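Local coordinates for putative CRISPR-associated endoribonuclease-like protein Cas6 (Pyrococcus furiosus, PDB 3UFC) that binds CRISPR RNA and belongs to the Cas6 family of endoribonuclease-like proteins in the adaptive immune system that protects the cell against mobile genetic elements, at residues R56-K61 with S78-S83; K118-K123 with V237-E242; K123-F128 with V208-G213; V135-K140 with F226-N231. All blocks are in the same frame, centred on the assembly; numbering follows the deposited sequence.

Interaction 1: R56-K61 with S78-S83; sequences RIIIRK and SLYISS
Ile-58 and Tyr-80 meet where the outermost strand 53-59 of the N-terminal sheet pairs with strand 77-83. Ile-58 turns CG1 anti to its carbonyl carbon, beside the backbone N (chi1 -53°), and this branch approaches the rim of the Tyr-80 ring close to the ring plane, CG1 lying 3.7 Å from Tyr-80 CE1. The two side chains cross at about a right angle. Tyr-80 has the same kind of first torsion, CG beside its own N (chi1 -55°), which swings the ring back along its strand toward Ile-58.

A single antiparallel, hydrogen-bonded pair sets this geometry. Ile-58 N donates to Ser-78 O at 2.8 Å, nearly along the C=O axis, and Ser-78 N returns a bond to Ile-58 O at 2.9 Å that lies in the carbonyl plane. Ser-78 and Ile-58 therefore project from the same face of the sheet. The small serine side chain does not touch Ile-58; its OG is instead held by Glu-6 and Lys-8.

Strand 77-83 runs second in the five-stranded sheet, between the outermost strand 53-59 and strand 3-11. The backbone N of Tyr-80 is bonded to Ser-55 OG, and its ring also touches Glu-6 of strand 3-11, while Ile-81 reaches Ile-92 of helix 86-98.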
# COMPACT_ATOMS: atom_id res chain seq x y z
N ARG A 56 4.43 3.49 2.08
CA ARG A 56 5.86 3.35 2.28
C ARG A 56 6.07 4.24 3.51
O ARG A 56 5.19 5.05 3.86
CB ARG A 56 6.61 3.89 1.07
CG ARG A 56 6.60 2.96 -0.15
CD ARG A 56 7.63 1.85 -0.01
NE ARG A 56 8.98 2.38 -0.11
CZ ARG A 56 10.09 1.70 0.19
NH1 ARG A 56 10.01 0.45 0.61
NH2 ARG A 56 11.27 2.29 0.09
N ILE A 57 7.20 4.10 4.18
CA ILE A 57 7.45 4.95 5.35
C ILE A 57 7.67 6.36 4.80
O ILE A 57 8.57 6.59 4.00
CB ILE A 57 8.70 4.45 6.13
CG1 ILE A 57 8.43 3.05 6.69
CG2 ILE A 57 9.02 5.41 7.26
CD1 ILE A 57 9.65 2.39 7.34
N ILE A 58 6.82 7.30 5.22
CA ILE A 58 6.92 8.68 4.75
C ILE A 58 7.79 9.51 5.70
O ILE A 58 7.42 9.75 6.85
CB ILE A 58 5.51 9.32 4.64
CG1 ILE A 58 4.61 8.43 3.78
CG2 ILE A 58 5.61 10.72 4.03
CD1 ILE A 58 5.09 8.25 2.37
N ILE A 59 8.94 9.93 5.20
CA ILE A 59 9.91 10.70 5.98
C ILE A 59 9.98 12.14 5.46
O ILE A 59 10.36 12.38 4.32
CB ILE A 59 11.29 10.03 5.89
CG1 ILE A 59 11.17 8.56 6.31
CG2 ILE A 59 12.29 10.76 6.77
CD1 ILE A 59 12.33 7.69 5.91
N ARG A 60 9.62 13.10 6.32
CA ARG A 60 9.63 14.51 5.95
C ARG A 60 10.95 15.00 5.36
O ARG A 60 10.97 15.68 4.33
CB ARG A 60 9.26 15.38 7.16
CG ARG A 60 9.18 16.87 6.85
CD ARG A 60 8.92 17.67 8.11
NE ARG A 60 9.00 19.11 7.87
CZ ARG A 60 8.89 20.03 8.83
NH1 ARG A 60 8.70 19.67 10.09
NH2 ARG A 60 8.99 21.32 8.52
N LYS A 61 12.06 14.66 6.01
CA LYS A 61 13.38 15.05 5.53
C LYS A 61 14.27 13.82 5.45
O LYS A 61 14.65 13.24 6.47
CB LYS A 61 14.00 16.09 6.47
CG LYS A 61 15.16 16.84 5.85
CD LYS A 61 15.62 17.99 6.74
CE LYS A 61 16.62 18.88 6.01
NZ LYS A 61 16.01 19.47 4.78
N SER A 78 5.99 9.01 9.24
CA SER A 78 4.66 8.42 9.29
C SER A 78 4.49 7.17 8.43
O SER A 78 5.12 7.03 7.39
CB SER A 78 3.62 9.45 8.87
OG SER A 78 3.55 10.53 9.79
N LEU A 79 3.62 6.28 8.89
CA LEU A 79 3.28 5.06 8.19
C LEU A 79 1.75 5.05 8.14
O LEU A 79 1.09 5.10 9.18
CB LEU A 79 3.76 3.82 8.95
CG LEU A 79 3.23 2.48 8.43
CD1 LEU A 79 3.74 2.22 7.01
CD2 LEU A 79 3.66 1.35 9.36
N TYR A 80 1.18 5.02 6.94
CA TYR A 80 -0.27 5.01 6.81
C TYR A 80 -0.77 3.61 6.48
O TYR A 80 -0.15 2.87 5.73
CB TYR A 80 -0.73 6.00 5.74
CG TYR A 80 -0.23 7.41 5.97
CD1 TYR A 80 1.01 7.81 5.49
CD2 TYR A 80 -0.98 8.32 6.71
CE1 TYR A 80 1.49 9.09 5.73
CE2 TYR A 80 -0.51 9.61 6.97
CZ TYR A 80 0.73 9.98 6.47
OH TYR A 80 1.21 11.24 6.71
N ILE A 81 -1.91 3.25 7.07
CA ILE A 81 -2.50 1.94 6.86
C ILE A 81 -3.99 2.14 6.61
O ILE A 81 -4.60 3.05 7.19
CB ILE A 81 -2.30 1.05 8.10
CG1 ILE A 81 -0.81 0.86 8.37
CG2 ILE A 81 -3.00 -0.28 7.90
CD1 ILE A 81 -0.50 0.02 9.59
N SER A 82 -4.57 1.31 5.75
CA SER A 82 -5.99 1.42 5.46
C SER A 82 -6.62 0.10 5.09
O SER A 82 -5.94 -0.83 4.63
CB SER A 82 -6.22 2.42 4.32
OG SER A 82 -7.59 2.42 3.93
N SER A 83 -7.93 0.01 5.30
CA SER A 83 -8.69 -1.19 4.97
C SER A 83 -10.18 -0.88 4.99
O SER A 83 -10.63 -0.02 5.75
CB SER A 83 -8.40 -2.31 5.97
OG SER A 83 -9.23 -3.42 5.69

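Interaction 2: K118-K123 with V237-E242; sequences KSKEIK and VKIIEE
The connection between the two ferredoxin-like halves of the protein, running from strand 107-116 to strand 125-130, lies here beside the edge of the C-terminal sheet, at its outermost strand 237-239. Ile-239 is the residue that the linker covers. Its CB points toward the linker, and CG1 stands anti to the carbonyl carbon with CD1 extended beyond it (chi2 175°). The CD1 tip is met by two residues: Lys-120 CB lies 3.8 Å from it, and Ile-122 CD1 only 3.2 Å, tighter than the usual contact of two methyl groups. Ile-122 reaches it with a folded chain (chi2 -60°), and the two isoleucines cross obliquely.

Lys-120 runs past Ile-239 in the opposite sense. Its CG is beside the backbone N, and beyond CG the chain is fully extended, so that CD passes 4.0 Å from Ile-239 CB and the ammonium arrives at Ile-239 O. There NZ makes a weak hydrogen bond to Ile-239 O at 3.4 Å and faces Glu-241 tip to tip, NZ to OE2 3.9 Å, a long salt bridge. Glu-241 bends at chi2 to bring its carboxylate round. Tyr-222 of helix 215-224 also touches both isoleucines.

The lysine thus does two jobs, its methylenes lying along an apolar side chain while its charge lies near two oxygens, neither closely held. With bonds this long at an exposed place, the polar part is probably weak, and the methyl contact of Ile-122 with Ile-239 is the tight point.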
# COMPACT_ATOMS: atom_id res chain seq x y z
N LYS A 118 -9.39 11.31 8.51
CA LYS A 118 -10.74 11.47 7.98
C LYS A 118 -10.80 10.83 6.60
O LYS A 118 -9.97 11.11 5.74
CB LYS A 118 -11.12 12.95 7.88
CG LYS A 118 -10.28 13.76 6.90
CD LYS A 118 -11.02 15.01 6.43
CE LYS A 118 -12.30 14.65 5.69
NZ LYS A 118 -12.98 15.84 5.10
N SER A 119 -11.77 9.95 6.41
CA SER A 119 -11.95 9.29 5.13
C SER A 119 -12.73 10.25 4.24
O SER A 119 -13.91 10.50 4.47
CB SER A 119 -12.72 7.98 5.31
OG SER A 119 -13.90 8.20 6.06
N LYS A 120 -12.06 10.80 3.23
CA LYS A 120 -12.69 11.75 2.32
C LYS A 120 -13.75 11.11 1.43
O LYS A 120 -13.71 9.90 1.16
CB LYS A 120 -11.62 12.43 1.48
CG LYS A 120 -10.58 13.15 2.32
CD LYS A 120 -9.57 13.90 1.48
CE LYS A 120 -8.57 14.64 2.37
NZ LYS A 120 -7.52 15.33 1.57
N GLU A 121 -14.69 11.92 0.97
CA GLU A 121 -15.76 11.44 0.10
C GLU A 121 -15.21 11.03 -1.26
O GLU A 121 -14.42 11.74 -1.86
CB GLU A 121 -16.83 12.53 -0.09
CG GLU A 121 -17.81 12.23 -1.22
CD GLU A 121 -18.97 13.21 -1.28
OE1 GLU A 121 -18.73 14.43 -1.20
OE2 GLU A 121 -20.13 12.75 -1.42
N ILE A 122 -15.65 9.87 -1.73
CA ILE A 122 -15.22 9.35 -3.02
C ILE A 122 -16.33 9.60 -4.05
O ILE A 122 -17.48 9.25 -3.83
CB ILE A 122 -14.95 7.84 -2.94
CG1 ILE A 122 -13.95 7.55 -1.81
CG2 ILE A 122 -14.41 7.34 -4.28
CD1 ILE A 122 -12.62 8.24 -2.00
N LYS A 123 -15.97 10.22 -5.16
CA LYS A 123 -16.95 10.51 -6.20
C LYS A 123 -16.64 9.72 -7.47
O LYS A 123 -15.77 8.84 -7.47
CB LYS A 123 -16.96 12.01 -6.48
CG LYS A 123 -17.42 12.82 -5.26
CD LYS A 123 -16.50 13.98 -4.96
CE LYS A 123 -16.60 15.07 -6.01
NZ LYS A 123 -15.65 16.20 -5.74
N VAL A 237 -3.34 5.05 -1.83
CA VAL A 237 -3.43 6.40 -2.37
C VAL A 237 -4.16 7.34 -1.42
O VAL A 237 -4.82 6.90 -0.48
CB VAL A 237 -4.22 6.42 -3.71
CG1 VAL A 237 -3.48 5.63 -4.78
CG2 VAL A 237 -5.61 5.86 -3.50
N LYS A 238 -4.01 8.63 -1.67
CA LYS A 238 -4.69 9.66 -0.90
C LYS A 238 -5.42 10.51 -1.93
O LYS A 238 -5.09 10.46 -3.12
CB LYS A 238 -3.69 10.53 -0.15
CG LYS A 238 -2.81 11.38 -1.04
CD LYS A 238 -1.90 12.26 -0.21
CE LYS A 238 -0.91 13.03 -1.07
NZ LYS A 238 0.01 13.85 -0.23
N ILE A 239 -6.40 11.28 -1.49
CA ILE A 239 -7.14 12.15 -2.39
C ILE A 239 -6.55 13.56 -2.34
O ILE A 239 -6.15 14.03 -1.27
CB ILE A 239 -8.63 12.23 -1.99
CG1 ILE A 239 -9.32 10.91 -2.32
CG2 ILE A 239 -9.32 13.39 -2.71
CD1 ILE A 239 -10.75 10.84 -1.86
N ILE A 240 -6.46 14.22 -3.49
CA ILE A 240 -5.96 15.58 -3.54
C ILE A 240 -7.00 16.43 -4.28
O ILE A 240 -7.58 15.99 -5.27
CB ILE A 240 -4.58 15.69 -4.24
CG1 ILE A 240 -4.63 15.05 -5.62
CG2 ILE A 240 -3.51 15.03 -3.39
CD1 ILE A 240 -3.28 15.05 -6.32
N GLU A 241 -7.24 17.63 -3.77
CA GLU A 241 -8.23 18.53 -4.37
C GLU A 241 -7.84 18.96 -5.79
O GLU A 241 -8.70 19.12 -6.65
CB GLU A 241 -8.42 19.76 -3.49
CG GLU A 241 -8.67 19.43 -2.02
CD GLU A 241 -9.75 18.39 -1.82
OE1 GLU A 241 -10.87 18.58 -2.33
OE2 GLU A 241 -9.49 17.38 -1.13
N GLU A 242 -6.55 19.16 -6.01
CA GLU A 242 -6.05 19.58 -7.33
C GLU A 242 -4.52 19.59 -7.37
O GLU A 242 -3.88 20.47 -6.80
CB GLU A 242 -6.58 20.97 -7.68
CG GLU A 242 -6.08 21.50 -9.02
CD GLU A 242 -6.53 22.92 -9.30
OE1 GLU A 242 -7.76 23.16 -9.36
OE2 GLU A 242 -5.66 23.80 -9.45

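Interaction 3: K123-F128 with V208-G213; sequences KNVNIF and VFRYYG
Phe-209 carries its ring in the crowded position between backbone N and carbonyl carbon (chi1 61°), which turns one ring face against Phe-128 CB; the Phe-128 torsion, with CG beside its own N (chi1 -70°), directs the Phe-128 ring alongside Tyr-211. The Phe-128 methylene, CB, lies 4.0 Å from the Phe-209 ring centroid, a CH-pi contact, while the two rings meet obliquely. Tyr-211 CB sits at the edge of the Phe-128 ring, CE1 to CB 3.7 Å, and Asn-126 CB lies over one of its faces.

Antiparallel backbone pairing fixes this arrangement. Tyr-211 N donates to Asn-126 O at 2.6 Å, and Phe-128 N to Phe-209 O at 2.8 Å, both nearly along the C=O axis. On the other face of the sheet Val-125 and Ile-127 lie beside Arg-210, whose guanidinium pairs with Glu-186, the residue that also receives Tyr-212 OH.

Where the strand begins, amides take over. Asn-126 OD1 accepts Lys-123 N on a lone pair, and its ND2 donates back to Lys-123 O at 2.7 Å, from above the carbonyl plane. Asn-124 ND2 gives Gly-213 O a straight bond of 2.9 Å.

The chemistry thus differs by face: Asn-126, Phe-128, Phe-209 and Tyr-211 are buried, whereas the more exposed face mixes Val-125, Ile-127 and the Tyr-212 ring with the Arg-210 to Glu-186 pair. Main chain satisfies the buried Asn-126 amide, which should hold its orientation.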
# COMPACT_ATOMS: atom_id res chain seq x y z
N LYS A 123 -15.97 10.22 -5.16
CA LYS A 123 -16.95 10.51 -6.20
C LYS A 123 -16.64 9.72 -7.47
O LYS A 123 -15.77 8.84 -7.47
CB LYS A 123 -16.96 12.01 -6.48
CG LYS A 123 -17.42 12.82 -5.26
CD LYS A 123 -16.50 13.98 -4.96
CE LYS A 123 -16.60 15.07 -6.01
NZ LYS A 123 -15.65 16.20 -5.74
N ASN A 124 -17.36 10.01 -8.55
CA ASN A 124 -17.12 9.31 -9.81
C ASN A 124 -15.84 9.80 -10.45
O ASN A 124 -15.26 9.13 -11.30
CB ASN A 124 -18.31 9.50 -10.76
CG ASN A 124 -19.55 8.81 -10.26
OD1 ASN A 124 -20.53 9.46 -9.90
ND2 ASN A 124 -19.50 7.48 -10.21
N VAL A 125 -15.41 10.99 -10.04
CA VAL A 125 -14.17 11.56 -10.54
C VAL A 125 -13.33 11.95 -9.32
O VAL A 125 -13.80 12.65 -8.42
CB VAL A 125 -14.42 12.81 -11.41
CG1 VAL A 125 -13.08 13.34 -11.93
CG2 VAL A 125 -15.34 12.45 -12.58
N ASN A 126 -12.10 11.46 -9.28
CA ASN A 126 -11.19 11.73 -8.17
C ASN A 126 -9.76 11.87 -8.66
O ASN A 126 -9.39 11.30 -9.68
CB ASN A 126 -11.20 10.58 -7.16
CG ASN A 126 -12.60 10.15 -6.75
OD1 ASN A 126 -13.26 10.82 -5.94
ND2 ASN A 126 -13.07 9.04 -7.31
N ILE A 127 -8.97 12.65 -7.93
CA ILE A 127 -7.56 12.77 -8.26
C ILE A 127 -6.88 12.01 -7.13
O ILE A 127 -7.06 12.35 -5.95
CB ILE A 127 -7.07 14.22 -8.26
CG1 ILE A 127 -7.75 15.01 -9.38
CG2 ILE A 127 -5.56 14.24 -8.49
CD1 ILE A 127 -7.29 16.45 -9.44
N PHE A 128 -6.15 10.95 -7.48
CA PHE A 128 -5.46 10.13 -6.48
C PHE A 128 -3.95 10.31 -6.57
O PHE A 128 -3.40 10.52 -7.65
CB PHE A 128 -5.79 8.64 -6.69
CG PHE A 128 -7.21 8.26 -6.35
CD1 PHE A 128 -8.06 7.75 -7.33
CD2 PHE A 128 -7.69 8.37 -5.04
CE1 PHE A 128 -9.36 7.35 -7.02
CE2 PHE A 128 -8.99 7.97 -4.71
CZ PHE A 128 -9.83 7.46 -5.70
N VAL A 208 0.26 10.21 -9.84
CA VAL A 208 -0.87 11.06 -9.54
C VAL A 208 -1.73 10.85 -10.78
O VAL A 208 -1.23 10.97 -11.90
CB VAL A 208 -0.48 12.55 -9.42
CG1 VAL A 208 -1.73 13.41 -9.27
CG2 VAL A 208 0.44 12.75 -8.21
N PHE A 209 -2.99 10.50 -10.58
CA PHE A 209 -3.86 10.26 -11.72
C PHE A 209 -5.29 10.64 -11.41
O PHE A 209 -5.72 10.60 -10.26
CB PHE A 209 -3.83 8.78 -12.15
CG PHE A 209 -4.30 7.82 -11.08
CD1 PHE A 209 -3.47 7.48 -10.01
CD2 PHE A 209 -5.56 7.24 -11.16
CE1 PHE A 209 -3.90 6.57 -9.04
CE2 PHE A 209 -5.99 6.33 -10.19
CZ PHE A 209 -5.15 6.00 -9.13
N ARG A 210 -6.02 11.03 -12.45
CA ARG A 210 -7.42 11.38 -12.28
C ARG A 210 -8.20 10.13 -12.65
O ARG A 210 -7.98 9.53 -13.71
CB ARG A 210 -7.80 12.56 -13.20
CG ARG A 210 -9.24 13.02 -13.02
CD ARG A 210 -9.58 14.27 -13.84
NE ARG A 210 -8.96 15.49 -13.33
CZ ARG A 210 -7.85 16.03 -13.80
NH1 ARG A 210 -7.21 15.47 -14.82
NH2 ARG A 210 -7.37 17.14 -13.27
N TYR A 211 -9.09 9.71 -11.76
CA TYR A 211 -9.92 8.53 -11.95
C TYR A 211 -11.33 8.93 -12.39
O TYR A 211 -11.92 9.84 -11.80
CB TYR A 211 -10.00 7.76 -10.62
CG TYR A 211 -10.95 6.58 -10.60
CD1 TYR A 211 -10.48 5.27 -10.66
CD2 TYR A 211 -12.33 6.76 -10.46
CE1 TYR A 211 -11.34 4.17 -10.58
CE2 TYR A 211 -13.20 5.68 -10.38
CZ TYR A 211 -12.70 4.39 -10.44
OH TYR A 211 -13.56 3.32 -10.33
N TYR A 212 -11.86 8.26 -13.41
CA TYR A 212 -13.21 8.52 -13.91
C TYR A 212 -14.03 7.23 -13.92
O TYR A 212 -13.61 6.24 -14.51
CB TYR A 212 -13.21 9.02 -15.37
CG TYR A 212 -12.59 10.37 -15.62
CD1 TYR A 212 -11.21 10.51 -15.75
CD2 TYR A 212 -13.39 11.50 -15.75
CE1 TYR A 212 -10.65 11.75 -16.02
CE2 TYR A 212 -12.84 12.75 -16.02
CZ TYR A 212 -11.46 12.86 -16.15
OH TYR A 212 -10.90 14.09 -16.42
N GLY A 213 -15.19 7.24 -13.28
CA GLY A 213 -16.00 6.03 -13.32
C GLY A 213 -16.64 5.50 -12.06
O GLY A 213 -17.08 6.25 -11.20

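Interaction 4: V135-K140 with F226-N231; sequences VVRTVK and FGEKTN
Val-135 O and Arg-137 N, two backbone groups of 135-140, are both answered by Glu-228. Its backbone N donates to Val-135 O at 2.8 Å, in the carbonyl plane. Its side chain, with CG beside the N and extended beyond CG (chi2 174°), then runs along the segment until OE2 accepts Arg-137 N at 2.8 Å, from above the carboxylate plane. Glu-228 thus grips this segment twice, once by its backbone N and once by its carboxylate.

A water takes up Val-135 N. It accepts from that N at 2.9 Å and donates to Phe-226 O and to Glu-228 O, so it joins Val-135 to the 226-231 loop with three bonds.

The guanidinium of Arg-137 looks elsewhere. Its chain bends at chi2 and chi3, NH1 forms a salt bridge with Asp-150, and NH2 bonds to His-148. NE stays 4.0 Å from Glu-228 OE1, beyond a salt bridge, with the two planar groups 78° apart, although the nearby positive charge probably helps to keep the carboxylate ionised. Lys-229 CE lies over one guanidinium face.

Gly-227 lets the chains approach closely, its CA 3.3 Å from Val-135 O. Phe-226 and Gly-227 belong to the first GhG of the glycine-rich GhGxxxxxGhG signature, and Phe-234 and Gly-235 close it; this loop is characteristic of the RAMP superfamily and in relatives contributes to RNA binding.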
# COMPACT_ATOMS: atom_id res chain seq x y z
N VAL A 135 1.05 -1.51 -8.31
CA VAL A 135 1.55 -2.66 -9.05
C VAL A 135 0.45 -3.28 -9.90
O VAL A 135 -0.63 -3.60 -9.41
CB VAL A 135 2.09 -3.74 -8.08
CG1 VAL A 135 2.60 -4.95 -8.87
CG2 VAL A 135 3.22 -3.15 -7.23
N VAL A 136 0.72 -3.43 -11.19
CA VAL A 136 -0.22 -4.04 -12.12
C VAL A 136 0.61 -4.96 -13.01
O VAL A 136 1.53 -4.51 -13.70
CB VAL A 136 -0.92 -2.99 -13.01
CG1 VAL A 136 -1.88 -3.69 -13.97
CG2 VAL A 136 -1.69 -1.99 -12.13
N ARG A 137 0.28 -6.25 -12.99
CA ARG A 137 1.05 -7.21 -13.77
C ARG A 137 0.26 -8.02 -14.78
O ARG A 137 -0.97 -8.05 -14.76
CB ARG A 137 1.77 -8.16 -12.82
CG ARG A 137 2.61 -7.46 -11.77
CD ARG A 137 2.27 -7.95 -10.38
NE ARG A 137 2.86 -9.25 -10.08
CZ ARG A 137 4.16 -9.46 -9.88
NH1 ARG A 137 5.02 -8.46 -9.97
NH2 ARG A 137 4.59 -10.68 -9.58
N THR A 138 1.00 -8.67 -15.67
CA THR A 138 0.42 -9.53 -16.69
C THR A 138 1.39 -10.71 -16.82
O THR A 138 2.46 -10.71 -16.21
CB THR A 138 0.28 -8.80 -18.04
OG1 THR A 138 -0.37 -9.66 -18.98
CG2 THR A 138 1.63 -8.38 -18.58
N VAL A 139 1.02 -11.71 -17.61
CA VAL A 139 1.87 -12.88 -17.79
C VAL A 139 2.59 -12.88 -19.14
O VAL A 139 1.95 -12.75 -20.18
CB VAL A 139 1.06 -14.18 -17.66
CG1 VAL A 139 1.93 -15.38 -17.99
CG2 VAL A 139 0.50 -14.31 -16.26
N LYS A 140 3.91 -13.01 -19.10
CA LYS A 140 4.72 -13.05 -20.31
C LYS A 140 5.66 -14.26 -20.29
O LYS A 140 5.98 -14.81 -19.23
CB LYS A 140 5.54 -11.77 -20.46
CG LYS A 140 4.76 -10.59 -21.04
CD LYS A 140 5.67 -9.40 -21.30
CE LYS A 140 4.93 -8.27 -22.01
NZ LYS A 140 3.81 -7.71 -21.21
N PHE A 226 -4.95 0.38 -4.82
CA PHE A 226 -5.18 0.10 -6.24
C PHE A 226 -4.13 -0.90 -6.69
O PHE A 226 -2.98 -0.83 -6.26
CB PHE A 226 -5.03 1.37 -7.08
CG PHE A 226 -6.28 2.19 -7.16
CD1 PHE A 226 -7.27 1.87 -8.09
CD2 PHE A 226 -6.49 3.25 -6.29
CE1 PHE A 226 -8.45 2.61 -8.15
CE2 PHE A 226 -7.67 3.99 -6.34
CZ PHE A 226 -8.66 3.66 -7.27
N GLY A 227 -4.53 -1.82 -7.56
CA GLY A 227 -3.57 -2.78 -8.07
C GLY A 227 -3.39 -4.06 -7.27
O GLY A 227 -4.28 -4.48 -6.54
N GLU A 228 -2.22 -4.67 -7.42
CA GLU A 228 -1.91 -5.93 -6.75
C GLU A 228 -0.91 -5.78 -5.62
O GLU A 228 -0.29 -4.73 -5.46
CB GLU A 228 -1.34 -6.93 -7.77
CG GLU A 228 -2.20 -7.11 -9.01
CD GLU A 228 -1.54 -7.99 -10.05
OE1 GLU A 228 -1.14 -9.12 -9.70
OE2 GLU A 228 -1.41 -7.55 -11.22
N LYS A 229 -0.74 -6.86 -4.86
CA LYS A 229 0.21 -6.90 -3.75
C LYS A 229 -0.03 -5.81 -2.71
O LYS A 229 0.89 -5.43 -1.99
CB LYS A 229 1.64 -6.74 -4.29
CG LYS A 229 2.03 -7.73 -5.38
CD LYS A 229 2.04 -9.15 -4.85
CE LYS A 229 2.65 -10.11 -5.86
NZ LYS A 229 2.78 -11.49 -5.31
N THR A 230 -1.26 -5.32 -2.61
CA THR A 230 -1.53 -4.23 -1.67
C THR A 230 -1.20 -4.56 -0.21
O THR A 230 -0.72 -3.69 0.52
CB THR A 230 -3.00 -3.73 -1.78
OG1 THR A 230 -3.92 -4.77 -1.39
CG2 THR A 230 -3.30 -3.31 -3.22
N ASN A 231 -1.44 -5.80 0.20
CA ASN A 231 -1.17 -6.21 1.58
C ASN A 231 0.32 -6.23 1.90
O ASN A 231 0.71 -6.28 3.07
CB ASN A 231 -1.78 -7.59 1.85
CG ASN A 231 -1.17 -8.68 1.00
OD1 ASN A 231 -1.04 -8.53 -0.21
ND2 ASN A 231 -0.82 -9.80 1.63
O HOH W 1 -0.57 -2.09 -6.02

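Interactions 2 and 3 hold one sheet: strand 125-130 lies between 200-213 and 237-239, the two contacts share Lys-123, and Ile-240 N probably bonds to Ile-127 O. Yet interaction 3 is a continuous strand pairing with one buried aromatic face, whereas interaction 2 is a surface contact of side chains with weak polar bonds. Interaction 4 meets both through Phe-226, which packs on Phe-128 and Val-237, but relies on a carboxylate and a water where the 226-231 loop offers no regular strand. Interaction 1, partly buried, belongs to the other sheet, about 20 Å from interaction 4 between centres, and touches none of the others.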